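Long-range contacts in uncharacterized protein (Aeromonas hydrophila J-1, PDB 6R1J), which is the AhlC component of AHL, a tripartite alpha-pore-forming toxin, and probably takes part in assembling its membrane pore: residues A11-A16 against Q209-L214; Q35-V40 against D111-D116; D139-E144 against N178-L183; Q143-L148 against V171-T176. The protein carries 3 engineered substitutions. All coordinates share one frame; numbering follows the deposited sequence.

Contact 1 (A11-A16 against Q209-L214)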
loop_
_atom_site.group_PDB
_atom_site.type_symbol
_atom_site.label_atom_id
_atom_site.label_comp_id
_atom_site.label_asym_id
_atom_site.label_seq_id
_atom_site.Cartn_x
_atom_site.Cartn_y
_atom_site.Cartn_z
ATOM N N ALA A 11 1.870 17.634 16.841
ATOM C CA ALA A 11 2.647 18.213 15.733
ATOM C C ALA A 11 2.340 17.457 14.435
ATOM O O ALA A 11 2.110 18.111 13.393
ATOM C CB ALA A 11 4.118 18.188 16.070
ATOM N N ASN A 12 2.315 16.133 14.503
ATOM C CA ASN A 12 2.065 15.247 13.345
ATOM C C ASN A 12 0.637 15.475 12.833
ATOM O O ASN A 12 0.461 15.521 11.613
ATOM C CB ASN A 12 2.340 13.788 13.701
ATOM C CG ASN A 12 3.810 13.541 13.983
ATOM O OD1 ASN A 12 4.642 14.254 13.446
ATOM N ND2 ASN A 12 4.120 12.567 14.823
ATOM N N MET A 13 -0.328 15.568 13.729
ATOM C CA MET A 13 -1.741 15.850 13.375
ATOM C C MET A 13 -1.837 17.214 12.684
ATOM O O MET A 13 -2.530 17.281 11.673
ATOM C CB MET A 13 -2.628 15.810 14.603
ATOM C CG MET A 13 -2.889 14.398 15.072
ATOM S SD MET A 13 -3.715 14.329 16.676
ATOM C CE MET A 13 -5.403 14.650 16.195
ATOM N N GLN A 14 -1.100 18.228 13.142
ATOM C CA GLN A 14 -1.095 19.583 12.509
ATOM C C GLN A 14 -0.571 19.495 11.068
ATOM O O GLN A 14 -1.188 20.088 10.146
ATOM C CB GLN A 14 -0.348 20.597 13.392
ATOM C CG GLN A 14 -1.106 20.944 14.670
ATOM C CD GLN A 14 -0.237 21.549 15.750
ATOM O OE1 GLN A 14 0.964 21.364 15.744
ATOM N NE2 GLN A 14 -0.851 22.203 16.727
ATOM N N GLN A 15 0.489 18.734 10.833
ATOM C CA GLN A 15 1.011 18.530 9.464
ATOM C C GLN A 15 -0.014 17.764 8.626
ATOM O O GLN A 15 -0.241 18.150 7.476
ATOM C CB GLN A 15 2.294 17.712 9.483
ATOM C CG GLN A 15 2.721 17.204 8.110
ATOM C CD GLN A 15 3.140 18.303 7.151
ATOM O OE1 GLN A 15 4.343 18.495 6.923
ATOM N NE2 GLN A 15 2.171 19.030 6.584
ATOM N N ALA A 16 -0.585 16.680 9.138
ATOM C CA ALA A 16 -1.498 15.867 8.305
ATOM C C ALA A 16 -2.681 16.761 7.888
ATOM O O ALA A 16 -3.091 16.692 6.709
ATOM C CB ALA A 16 -1.958 14.630 9.019
ATOM N N GLN A 209 -4.186 7.592 12.779
ATOM C CA GLN A 209 -3.145 6.837 13.540
ATOM C C GLN A 209 -2.539 7.780 14.611
ATOM O O GLN A 209 -2.478 7.380 15.754
ATOM C CB GLN A 209 -2.120 6.247 12.560
ATOM C CG GLN A 209 -1.022 5.368 13.189
ATOM C CD GLN A 209 0.139 6.188 13.736
ATOM O OE1 GLN A 209 0.567 7.180 13.152
ATOM N NE2 GLN A 209 0.618 5.806 14.906
ATOM N N GLN A 210 -2.107 8.984 14.255
ATOM C CA GLN A 210 -1.550 9.970 15.217
ATOM C C GLN A 210 -2.619 10.342 16.244
ATOM O O GLN A 210 -2.323 10.404 17.468
ATOM C CB GLN A 210 -1.027 11.185 14.467
ATOM C CG GLN A 210 0.111 10.850 13.519
ATOM C CD GLN A 210 1.419 10.588 14.238
ATOM O OE1 GLN A 210 1.608 11.051 15.365
ATOM N NE2 GLN A 210 2.296 9.841 13.577
ATOM N N PHE A 211 -3.861 10.543 15.809
ATOM C CA PHE A 211 -4.960 10.864 16.749
ATOM C C PHE A 211 -5.084 9.695 17.732
ATOM O O PHE A 211 -5.321 9.889 18.942
ATOM C CB PHE A 211 -6.280 11.085 15.995
ATOM C CG PHE A 211 -7.293 11.979 16.657
ATOM C CD1 PHE A 211 -7.197 12.366 17.986
ATOM C CD2 PHE A 211 -8.385 12.432 15.929
ATOM C CE1 PHE A 211 -8.114 13.252 18.551
ATOM C CE2 PHE A 211 -9.349 13.247 16.516
ATOM C CZ PHE A 211 -9.210 13.666 17.820
ATOM N N GLY A 212 -5.031 8.461 17.221
ATOM C CA GLY A 212 -5.133 7.265 18.086
ATOM C C GLY A 212 -4.020 7.259 19.149
ATOM O O GLY A 212 -4.264 6.824 20.289
ATOM N N SER A 213 -2.802 7.658 18.786
ATOM C CA SER A 213 -1.670 7.697 19.749
ATOM C C SER A 213 -1.993 8.737 20.824
ATOM O O SER A 213 -1.752 8.482 22.013
ATOM C CB SER A 213 -0.382 7.981 19.057
ATOM O OG SER A 213 -0.022 6.864 18.270
ATOM N N LEU A 214 -2.547 9.874 20.420
ATOM C CA LEU A 214 -2.985 10.918 21.381
ATOM C C LEU A 214 -4.058 10.359 22.323
ATOM O O LEU A 214 -3.925 10.527 23.563
ATOM C CB LEU A 214 -3.430 12.162 20.611
ATOM C CG LEU A 214 -3.928 13.344 21.455
ATOM C CD1 LEU A 214 -3.731 14.655 20.688
ATOM C CD2 LEU A 214 -5.390 13.186 21.840
#

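Contact 2 (Q35-V40 against D111-D116)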
loop_
_atom_site.group_PDB
_atom_site.type_symbol
_atom_site.label_atom_id
_atom_site.label_comp_id
_atom_site.label_asym_id
_atom_site.label_seq_id
_atom_site.Cartn_x
_atom_site.Cartn_y
_atom_site.Cartn_z
ATOM N N GLN A 35 -13.461 19.128 7.380
ATOM C CA GLN A 35 -14.086 20.044 8.369
ATOM C C GLN A 35 -13.734 19.558 9.783
ATOM O O GLN A 35 -13.451 20.379 10.626
ATOM C CB GLN A 35 -15.591 20.106 8.144
ATOM C CG GLN A 35 -15.929 20.841 6.852
ATOM C CD GLN A 35 -15.613 22.309 6.992
ATOM O OE1 GLN A 35 -16.015 22.948 7.971
ATOM N NE2 GLN A 35 -14.868 22.821 6.027
ATOM N N ASN A 36 -13.891 18.266 10.038
ATOM C CA ASN A 36 -13.588 17.617 11.336
ATOM C C ASN A 36 -12.135 17.922 11.734
ATOM O O ASN A 36 -11.934 18.443 12.823
ATOM C CB ASN A 36 -13.852 16.116 11.222
ATOM C CG ASN A 36 -13.695 15.353 12.511
ATOM O OD1 ASN A 36 -13.223 15.903 13.503
ATOM N ND2 ASN A 36 -14.173 14.115 12.515
ATOM N N VAL A 37 -11.156 17.614 10.882
ATOM C CA VAL A 37 -9.725 17.801 11.260
ATOM C C VAL A 37 -9.445 19.288 11.460
ATOM O O VAL A 37 -8.610 19.624 12.313
ATOM C CB VAL A 37 -8.736 17.164 10.278
ATOM C CG1 VAL A 37 -8.957 15.666 10.241
ATOM C CG2 VAL A 37 -8.718 17.768 8.900
ATOM N N GLY A 38 -10.049 20.156 10.662
ATOM C CA GLY A 38 -9.908 21.602 10.885
ATOM C C GLY A 38 -10.317 21.983 12.297
ATOM O O GLY A 38 -9.563 22.756 12.935
ATOM N N GLU A 39 -11.463 21.476 12.757
ATOM C CA GLU A 39 -12.015 21.739 14.113
ATOM C C GLU A 39 -11.115 21.087 15.173
ATOM O O GLU A 39 -11.015 21.621 16.265
ATOM C CB GLU A 39 -13.423 21.168 14.274
ATOM C CG GLU A 39 -14.490 21.844 13.426
ATOM C CD GLU A 39 -15.756 21.007 13.237
ATOM O OE1 GLU A 39 -15.799 19.824 13.695
ATOM O OE2 GLU A 39 -16.716 21.525 12.618
ATOM N N VAL A 40 -10.547 19.916 14.899
ATOM C CA VAL A 40 -9.641 19.232 15.871
ATOM C C VAL A 40 -8.411 20.110 16.082
ATOM O O VAL A 40 -8.040 20.310 17.229
ATOM C CB VAL A 40 -9.253 17.819 15.401
ATOM C CG1 VAL A 40 -8.137 17.228 16.223
ATOM C CG2 VAL A 40 -10.446 16.905 15.483
ATOM N N ASP A 111 -13.712 8.835 15.809
ATOM C CA ASP A 111 -14.707 7.830 15.329
ATOM C C ASP A 111 -15.411 8.321 14.049
ATOM O O ASP A 111 -15.698 7.474 13.193
ATOM C CB ASP A 111 -15.711 7.489 16.431
ATOM C CG ASP A 111 -15.102 6.676 17.565
ATOM O OD1 ASP A 111 -13.932 6.240 17.434
ATOM O OD2 ASP A 111 -15.769 6.532 18.563
ATOM N N ARG A 112 -15.671 9.624 13.923
ATOM C CA ARG A 112 -16.312 10.225 12.720
ATOM C C ARG A 112 -15.311 10.134 11.574
ATOM O O ARG A 112 -15.720 9.837 10.432
ATOM C CB ARG A 112 -16.834 11.648 12.970
ATOM C CG ARG A 112 -18.074 11.717 13.853
ATOM C CD ARG A 112 -18.770 13.068 13.765
ATOM N NE ARG A 112 -17.841 14.208 13.817
ATOM C CZ ARG A 112 -17.425 14.780 14.958
ATOM N NH1 ARG A 112 -17.832 14.316 16.124
ATOM N NH2 ARG A 112 -16.601 15.813 14.941
ATOM N N ILE A 113 -14.026 10.339 11.842
ATOM C CA ILE A 113 -13.000 10.162 10.788
ATOM C C ILE A 113 -13.061 8.721 10.290
ATOM O O ILE A 113 -13.110 8.535 9.068
ATOM C CB ILE A 113 -11.559 10.527 11.246
ATOM C CG1 ILE A 113 -11.503 11.970 11.739
ATOM C CG2 ILE A 113 -10.650 10.259 10.073
ATOM C CD1 ILE A 113 -10.110 12.485 12.064
ATOM N N THR A 114 -13.049 7.751 11.178
ATOM C CA THR A 114 -13.070 6.311 10.776
ATOM C C THR A 114 -14.315 5.999 9.913
ATOM O O THR A 114 -14.194 5.334 8.880
ATOM C CB THR A 114 -13.176 5.419 12.005
ATOM O OG1 THR A 114 -12.118 5.765 12.885
ATOM C CG2 THR A 114 -13.159 3.942 11.683
ATOM N N GLN A 115 -15.489 6.475 10.310
ATOM C CA GLN A 115 -16.745 6.243 9.516
ATOM C C GLN A 115 -16.632 6.901 8.138
ATOM O O GLN A 115 -16.927 6.231 7.099
ATOM C CB GLN A 115 -17.976 6.630 10.358
ATOM C CG GLN A 115 -18.145 5.739 11.587
ATOM C CD GLN A 115 -18.400 4.294 11.222
ATOM O OE1 GLN A 115 -19.106 4.004 10.263
ATOM N NE2 GLN A 115 -17.836 3.363 11.978
ATOM N N ASP A 116 -16.143 8.139 8.042
ATOM C CA ASP A 116 -15.969 8.806 6.742
ATOM C C ASP A 116 -14.919 8.040 5.920
ATOM O O ASP A 116 -15.066 7.906 4.683
ATOM C CB ASP A 116 -15.687 10.296 6.925
ATOM C CG ASP A 116 -16.929 11.098 7.324
ATOM O OD1 ASP A 116 -17.988 10.819 6.724
ATOM O OD2 ASP A 116 -16.817 11.997 8.220
HETATM O O HOH W 1 -15.051 13.352 9.877
HETATM O O HOH W 2 -16.797 17.792 12.564
#

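Contact 3 (D139-E144 against N178-L183)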
loop_
_atom_site.group_PDB
_atom_site.type_symbol
_atom_site.label_atom_id
_atom_site.label_comp_id
_atom_site.label_asym_id
_atom_site.label_seq_id
_atom_site.Cartn_x
_atom_site.Cartn_y
_atom_site.Cartn_z
ATOM N N ASP A 139 -12.349 -1.517 -24.937
ATOM C CA ASP A 139 -11.888 -2.739 -25.655
ATOM C C ASP A 139 -12.800 -2.979 -26.873
ATOM O O ASP A 139 -12.269 -3.107 -28.003
ATOM C CB ASP A 139 -11.876 -3.970 -24.730
ATOM C CG ASP A 139 -10.836 -3.967 -23.599
ATOM O OD1 ASP A 139 -9.925 -3.093 -23.608
ATOM O OD2 ASP A 139 -10.927 -4.862 -22.704
ATOM N N GLY A 140 -14.123 -3.010 -26.661
ATOM C CA GLY A 140 -15.148 -3.248 -27.701
ATOM C C GLY A 140 -15.227 -2.148 -28.761
ATOM O O GLY A 140 -15.571 -2.488 -29.912
ATOM N N ALA A 141 -14.957 -0.873 -28.437
ATOM C CA ALA A 141 -15.011 0.240 -29.419
ATOM C C ALA A 141 -13.741 0.190 -30.272
ATOM O O ALA A 141 -13.763 0.714 -31.414
ATOM C CB ALA A 141 -15.194 1.589 -28.758
ATOM N N ARG A 142 -12.675 -0.409 -29.731
ATOM C CA ARG A 142 -11.401 -0.657 -30.448
ATOM C C ARG A 142 -11.649 -1.742 -31.499
ATOM O O ARG A 142 -11.250 -1.515 -32.669
ATOM C CB ARG A 142 -10.281 -1.001 -29.467
ATOM C CG ARG A 142 -9.712 0.247 -28.815
ATOM C CD ARG A 142 -8.600 0.017 -27.817
ATOM N NE ARG A 142 -8.139 1.340 -27.416
ATOM C CZ ARG A 142 -7.446 1.617 -26.318
ATOM N NH1 ARG A 142 -7.116 0.663 -25.465
ATOM N NH2 ARG A 142 -7.110 2.866 -26.063
ATOM N N GLN A 143 -12.312 -2.837 -31.113
ATOM C CA GLN A 143 -12.677 -3.945 -32.039
ATOM C C GLN A 143 -13.580 -3.398 -33.151
ATOM O O GLN A 143 -13.361 -3.738 -34.313
ATOM C CB GLN A 143 -13.433 -5.054 -31.320
ATOM C CG GLN A 143 -12.605 -5.806 -30.294
ATOM C CD GLN A 143 -13.443 -6.923 -29.725
ATOM O OE1 GLN A 143 -14.533 -7.215 -30.219
ATOM N NE2 GLN A 143 -12.947 -7.557 -28.677
ATOM N N GLU A 144 -14.553 -2.568 -32.775
ATOM C CA GLU A 144 -15.545 -1.937 -33.688
ATOM C C GLU A 144 -14.776 -1.092 -34.717
ATOM O O GLU A 144 -15.109 -1.173 -35.914
ATOM C CB GLU A 144 -16.559 -1.175 -32.829
ATOM C CG GLU A 144 -17.810 -0.708 -33.545
ATOM C CD GLU A 144 -18.810 0.017 -32.644
ATOM O OE1 GLU A 144 -19.768 0.594 -33.192
ATOM O OE2 GLU A 144 -18.643 0.012 -31.395
ATOM N N ASN A 178 -14.560 8.929 -32.149
ATOM C CA ASN A 178 -15.004 9.832 -31.048
ATOM C C ASN A 178 -15.497 9.005 -29.854
ATOM O O ASN A 178 -15.370 9.505 -28.717
ATOM C CB ASN A 178 -16.125 10.785 -31.462
ATOM C CG ASN A 178 -15.728 11.692 -32.608
ATOM O OD1 ASN A 178 -14.556 11.765 -32.985
ATOM N ND2 ASN A 178 -16.712 12.367 -33.173
ATOM N N LYS A 179 -16.076 7.823 -30.097
ATOM C CA LYS A 179 -16.482 6.902 -29.013
ATOM C C LYS A 179 -15.208 6.400 -28.312
ATOM O O LYS A 179 -15.214 6.380 -27.082
ATOM C CB LYS A 179 -17.328 5.733 -29.516
ATOM C CG LYS A 179 -17.828 4.796 -28.428
ATOM C CD LYS A 179 -18.433 3.513 -28.956
ATOM C CE LYS A 179 -18.954 2.614 -27.859
ATOM N NZ LYS A 179 -19.482 1.352 -28.427
ATOM N N VAL A 180 -14.166 6.029 -29.055
ATOM C CA VAL A 180 -12.884 5.508 -28.483
ATOM C C VAL A 180 -12.159 6.613 -27.711
ATOM O O VAL A 180 -11.783 6.360 -26.549
ATOM C CB VAL A 180 -11.988 4.890 -29.567
ATOM C CG1 VAL A 180 -10.543 4.708 -29.110
ATOM C CG2 VAL A 180 -12.572 3.566 -30.039
ATOM N N SER A 181 -11.951 7.779 -28.326
ATOM C CA SER A 181 -11.272 8.952 -27.703
ATOM C C SER A 181 -12.008 9.361 -26.421
ATOM O O SER A 181 -11.340 9.747 -25.450
ATOM C CB SER A 181 -11.160 10.121 -28.643
ATOM O OG SER A 181 -10.302 9.801 -29.727
ATOM N N SER A 182 -13.333 9.258 -26.401
ATOM C CA SER A 182 -14.156 9.642 -25.230
ATOM C C SER A 182 -13.891 8.635 -24.095
ATOM O O SER A 182 -13.616 9.062 -22.971
ATOM C CB SER A 182 -15.612 9.760 -25.590
ATOM O OG SER A 182 -16.388 10.136 -24.461
ATOM N N LEU A 183 -13.946 7.337 -24.390
ATOM C CA LEU A 183 -13.731 6.273 -23.388
ATOM C C LEU A 183 -12.286 6.324 -22.872
ATOM O O LEU A 183 -12.097 6.014 -21.701
ATOM C CB LEU A 183 -14.093 4.917 -24.012
ATOM C CG LEU A 183 -15.594 4.665 -24.166
ATOM C CD1 LEU A 183 -15.866 3.503 -25.122
ATOM C CD2 LEU A 183 -16.237 4.400 -22.814
#

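Contact 4 (Q143-L148 against V171-T176)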
loop_
_atom_site.group_PDB
_atom_site.type_symbol
_atom_site.label_atom_id
_atom_site.label_comp_id
_atom_site.label_asym_id
_atom_site.label_seq_id
_atom_site.Cartn_x
_atom_site.Cartn_y
_atom_site.Cartn_z
ATOM N N GLN A 143 -12.312 -2.837 -31.113
ATOM C CA GLN A 143 -12.677 -3.945 -32.039
ATOM C C GLN A 143 -13.580 -3.398 -33.151
ATOM O O GLN A 143 -13.361 -3.738 -34.313
ATOM C CB GLN A 143 -13.433 -5.054 -31.320
ATOM C CG GLN A 143 -12.605 -5.806 -30.294
ATOM C CD GLN A 143 -13.443 -6.923 -29.725
ATOM O OE1 GLN A 143 -14.533 -7.215 -30.219
ATOM N NE2 GLN A 143 -12.947 -7.557 -28.677
ATOM N N GLU A 144 -14.553 -2.568 -32.775
ATOM C CA GLU A 144 -15.545 -1.937 -33.688
ATOM C C GLU A 144 -14.776 -1.092 -34.717
ATOM O O GLU A 144 -15.109 -1.173 -35.914
ATOM C CB GLU A 144 -16.559 -1.175 -32.829
ATOM C CG GLU A 144 -17.810 -0.708 -33.545
ATOM C CD GLU A 144 -18.810 0.017 -32.644
ATOM O OE1 GLU A 144 -19.768 0.594 -33.192
ATOM O OE2 GLU A 144 -18.643 0.012 -31.395
ATOM N N LEU A 145 -13.737 -0.370 -34.283
ATOM C CA LEU A 145 -12.874 0.496 -35.139
ATOM C C LEU A 145 -11.983 -0.385 -36.044
ATOM O O LEU A 145 -11.636 0.098 -37.152
ATOM C CB LEU A 145 -12.048 1.426 -34.235
ATOM C CG LEU A 145 -11.459 2.687 -34.860
ATOM C CD1 LEU A 145 -12.512 3.776 -35.009
ATOM C CD2 LEU A 145 -10.296 3.202 -34.022
ATOM N N ASP A 146 -11.626 -1.612 -35.615
ATOM C CA ASP A 146 -10.804 -2.591 -36.393
ATOM C C ASP A 146 -11.618 -3.086 -37.592
ATOM O O ASP A 146 -11.057 -3.054 -38.713
ATOM C CB ASP A 146 -10.330 -3.794 -35.558
ATOM C CG ASP A 146 -9.219 -3.480 -34.564
ATOM O OD1 ASP A 146 -8.609 -2.388 -34.676
ATOM O OD2 ASP A 146 -8.961 -4.333 -33.679
ATOM N N SER A 147 -12.858 -3.549 -37.360
ATOM C CA SER A 147 -13.833 -3.953 -38.413
ATOM C C SER A 147 -13.971 -2.841 -39.448
ATOM O O SER A 147 -13.748 -3.127 -40.638
ATOM C CB SER A 147 -15.194 -4.263 -37.868
ATOM O OG SER A 147 -15.266 -5.601 -37.420
ATOM N N LEU A 148 -14.365 -1.640 -39.003
ATOM C CA LEU A 148 -14.605 -0.465 -39.887
ATOM C C LEU A 148 -13.389 -0.239 -40.792
ATOM O O LEU A 148 -13.612 -0.095 -42.006
ATOM C CB LEU A 148 -14.945 0.798 -39.080
ATOM C CG LEU A 148 -16.315 0.820 -38.387
ATOM C CD1 LEU A 148 -16.517 2.143 -37.661
ATOM C CD2 LEU A 148 -17.471 0.585 -39.356
ATOM N N VAL A 171 -18.377 8.386 -42.184
ATOM C CA VAL A 171 -19.227 8.979 -41.107
ATOM C C VAL A 171 -19.240 8.018 -39.916
ATOM O O VAL A 171 -19.167 8.508 -38.777
ATOM C CB VAL A 171 -20.668 9.265 -41.573
ATOM C CG1 VAL A 171 -21.580 9.645 -40.411
ATOM C CG2 VAL A 171 -20.715 10.323 -42.666
ATOM N N THR A 172 -19.387 6.712 -40.154
ATOM C CA THR A 172 -19.360 5.690 -39.070
ATOM C C THR A 172 -17.990 5.711 -38.365
ATOM O O THR A 172 -17.958 5.572 -37.137
ATOM C CB THR A 172 -19.635 4.279 -39.608
ATOM O OG1 THR A 172 -20.730 4.314 -40.533
ATOM C CG2 THR A 172 -19.933 3.290 -38.502
ATOM N N LEU A 173 -16.910 5.846 -39.133
ATOM C CA LEU A 173 -15.508 5.798 -38.652
ATOM C C LEU A 173 -15.297 6.977 -37.687
ATOM O O LEU A 173 -14.850 6.734 -36.570
ATOM C CB LEU A 173 -14.569 5.833 -39.866
ATOM C CG LEU A 173 -13.117 5.428 -39.613
ATOM C CD1 LEU A 173 -13.021 3.940 -39.312
ATOM C CD2 LEU A 173 -12.238 5.776 -40.809
ATOM N N THR A 174 -15.669 8.203 -38.079
ATOM C CA THR A 174 -15.598 9.414 -37.212
ATOM C C THR A 174 -16.338 9.144 -35.895
ATOM O O THR A 174 -15.727 9.363 -34.837
ATOM C CB THR A 174 -16.179 10.656 -37.899
ATOM O OG1 THR A 174 -15.363 10.868 -39.045
ATOM C CG2 THR A 174 -16.188 11.899 -37.026
ATOM N N GLN A 175 -17.584 8.664 -35.953
ATOM C CA GLN A 175 -18.429 8.398 -34.749
ATOM C C GLN A 175 -17.724 7.393 -33.821
ATOM O O GLN A 175 -17.673 7.633 -32.600
ATOM C CB GLN A 175 -19.819 7.879 -35.145
ATOM C CG GLN A 175 -20.617 8.831 -36.043
ATOM C CD GLN A 175 -20.935 10.150 -35.375
ATOM O OE1 GLN A 175 -21.308 10.203 -34.198
ATOM N NE2 GLN A 175 -20.805 11.231 -36.132
ATOM N N THR A 176 -17.214 6.288 -34.368
ATOM C CA THR A 176 -16.558 5.193 -33.592
ATOM C C THR A 176 -15.239 5.710 -32.999
ATOM O O THR A 176 -14.924 5.343 -31.863
ATOM C CB THR A 176 -16.352 3.945 -34.462
ATOM O OG1 THR A 176 -17.621 3.611 -35.029
ATOM C CG2 THR A 176 -15.802 2.755 -33.700
#

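Contact 1 (A11-A16 against Q209-L214)
Met-13 turns onto Phe-211 through its last torsion: the chain runs nearly straight as far as SD, and a bend at chi3 (80°) then swings CE over one face of the Phe-211 ring. Gln-210 folds in a comparable way at chi2, which carries CD back beside Asn-12. These two bends divide the contact into an aromatic half and an amide half. In the aromatic half Met-13 CE stands above the ring but displaced toward its rim, 3.3 Å from Phe-211 CG, a CH-pi contact made by the methyl. The sulfur takes an oblique place in the same Met-aromatic pair, 4.8 Å from Met-13 SD to the centroid of the Phe-211 ring, and Met-13 SD also meets Leu-214 CD1 at 4.0 Å. The setting is an antiparallel helix pair within a helical bundle consistent with the ClyA family of alpha-pore-forming toxins; the axes of segments 11-16 and 209-214 are inclined at 154° and approach to 9.2 Å. Val-40 of helix 28-70 touches both Met-13 and Phe-211, while Ala-109 of helix 78-157 packs on Phe-211, bringing four helices together at this point. In the amide half Asn-12 ND2 donates to Gln-210 OE1 over 3.0 Å, fairly straight at 157°. The two amide planes are steeply turned against each other: the acceptor lies nearly in the plane of the Asn-12 amide, whereas ND2 stands well above the carbonyl plane of Gln-210. Beside this bond Asn-12 CB comes within 3.4 Å of Gln-210 CD. Asn-12 OD1 has a weak hydrogen bond to Arg-196 of the second subunit.

Contact 2 (Q35-V40 against D111-D116)
Asn-36 and Ile-113 lie opposite each other with 7.5 Å between their CA atoms, on antiparallel segments inclined at 160° whose axes come no nearer than 10.6 Å. In this part of the helical bundle helix 28-70 runs beside helix 78-157, and no direct hydrogen bond joins the two segments; waters bridge their polar groups instead. On the inner side Val-37 CG1 meets Ile-113 CD1 at 3.8 Å, the side chains crossing at about a right angle, and Phe-207 of helix 163-236 packs against both residues. Asn-36 has CG anti to its backbone N (chi1 -175°), and its amide reaches across to rest Asn-36 ND2 3.5 Å from Ile-113 CG1. This buried nitrogen has two polar partners, the backbone O of Ala-109 and water 1, which donates a hydrogen bond to Asp-116 OD2. The Arg-112 guanidinium passes obliquely by, its plane 26° from that of the Asn-36 amide. At the exposed rim Glu-39 and Arg-112 stop short of a salt bridge, with 4.3 Å between Glu-39 OE1 and Arg-112 NH2. Water 2 lies between them, though its very short separation from Glu-39 is doubtful, and accepts from Arg-112 NH2 at 3.1 Å.

Contact 3 (D139-E144 against N178-L183)
Lys-179 and Val-180 flank Ala-141, one holding its aliphatic chain and the other a methyl against the same small side chain. The motif is an antiparallel helical hairpin: helices 78-157 and 163-236 run antiparallel, side by side, toward what is probably the head, at the tip of the hairpin. The segments are inclined here at 155°, and the alanine faces Val-180 with only 5.8 Å between their CA atoms. Ala-141 CB points toward the other helix and is met by Val-180 CG2 at 3.5 Å; the same Val-180 CG2 touches Ala-141 O at 3.4 Å, so it covers backbone as well as side chain. Lys-179 is fully extended, CG anti to the backbone N (chi1 -177°), and places Lys-179 CD 3.8 Å from Ala-141 CB. That reach delivers the ammonium to Glu-144, whose equally straight chain crosses the lysine at about a right angle. Their salt bridge is weak, 3.4 Å from Lys-179 NZ to Glu-144 OE2, and lies at the exposed rim. On the far flank Arg-142 carries its guanidinium obliquely past Val-180 to a salt bridge with Glu-184. Leu-183, which also packs on Leu-138, completes the apolar surroundings of the alanine: Leu-183 CD1 stands 4.2 Å from Ala-141 CB.

Contact 4 (Q143-L148 against V171-T176)
Leu-148 and Thr-176 meet tip to tip at the tight centre of the contact, with Leu-148 CD1 only 3.2 Å from Thr-176 OG1. Such a close methyl-to-hydroxyl approach is not a polar bond, and the hydroxyl is satisfied within its own helix: Thr-176 OG1 donates to Thr-172 O over 2.9 Å from above the carbonyl plane. That oxygen also accepts from Thr-176 N. The Thr-176 chi1 (-53°) keeps OG1 beside the backbone N for this bond one turn back and leaves Thr-176 CG2 anti to that N, where it meets Leu-145 CD1 at 3.7 Å. Helices 78-157 and 163-236 form here the outer part of the antiparallel hairpin, toward its tip and the probable head, the axes of segments 143-148 and 171-176 approaching to 10.0 Å. Leu-173 adds to the close packing by laying CD1 against Leu-148 CB, while its approach to Leu-145 is looser, 4.3 Å between Leu-173 CD1 and Leu-145 CD1. The exposed side is thinner. There Thr-172 offers CG2 to the methyls of Leu-148, whose side chain it crosses at about a right angle, and Glu-144 adds mainly its aliphatic part, Glu-144 CG lying 4.0 Å from Thr-176 CG2. No other subunit covers either segment.

From the N terminus, contact 1 opens first and closes last, its helix 5-21 meeting helix 163-236 across some 190 residues. Within that span contact 2 joins helix 28-70 to helix 78-157 and closes before contacts 3 and 4 begin; none of the loops cross. Contact 4 starts from the same part of helix 78-157 as contact 3, sharing Gln-143 and Glu-144, and closes the shorter loop; Ala-141 O touches Thr-176 CG2 between them. Contacts 1 and 2 also touch, through Val-40 and Ile-113, tying four helices together near the chain's centre. Contacts 2 and 3 both use helix 78-157, with centres 42 Å apart, and contacts 3 and 4 join it to helix 163-236 as a long hairpin.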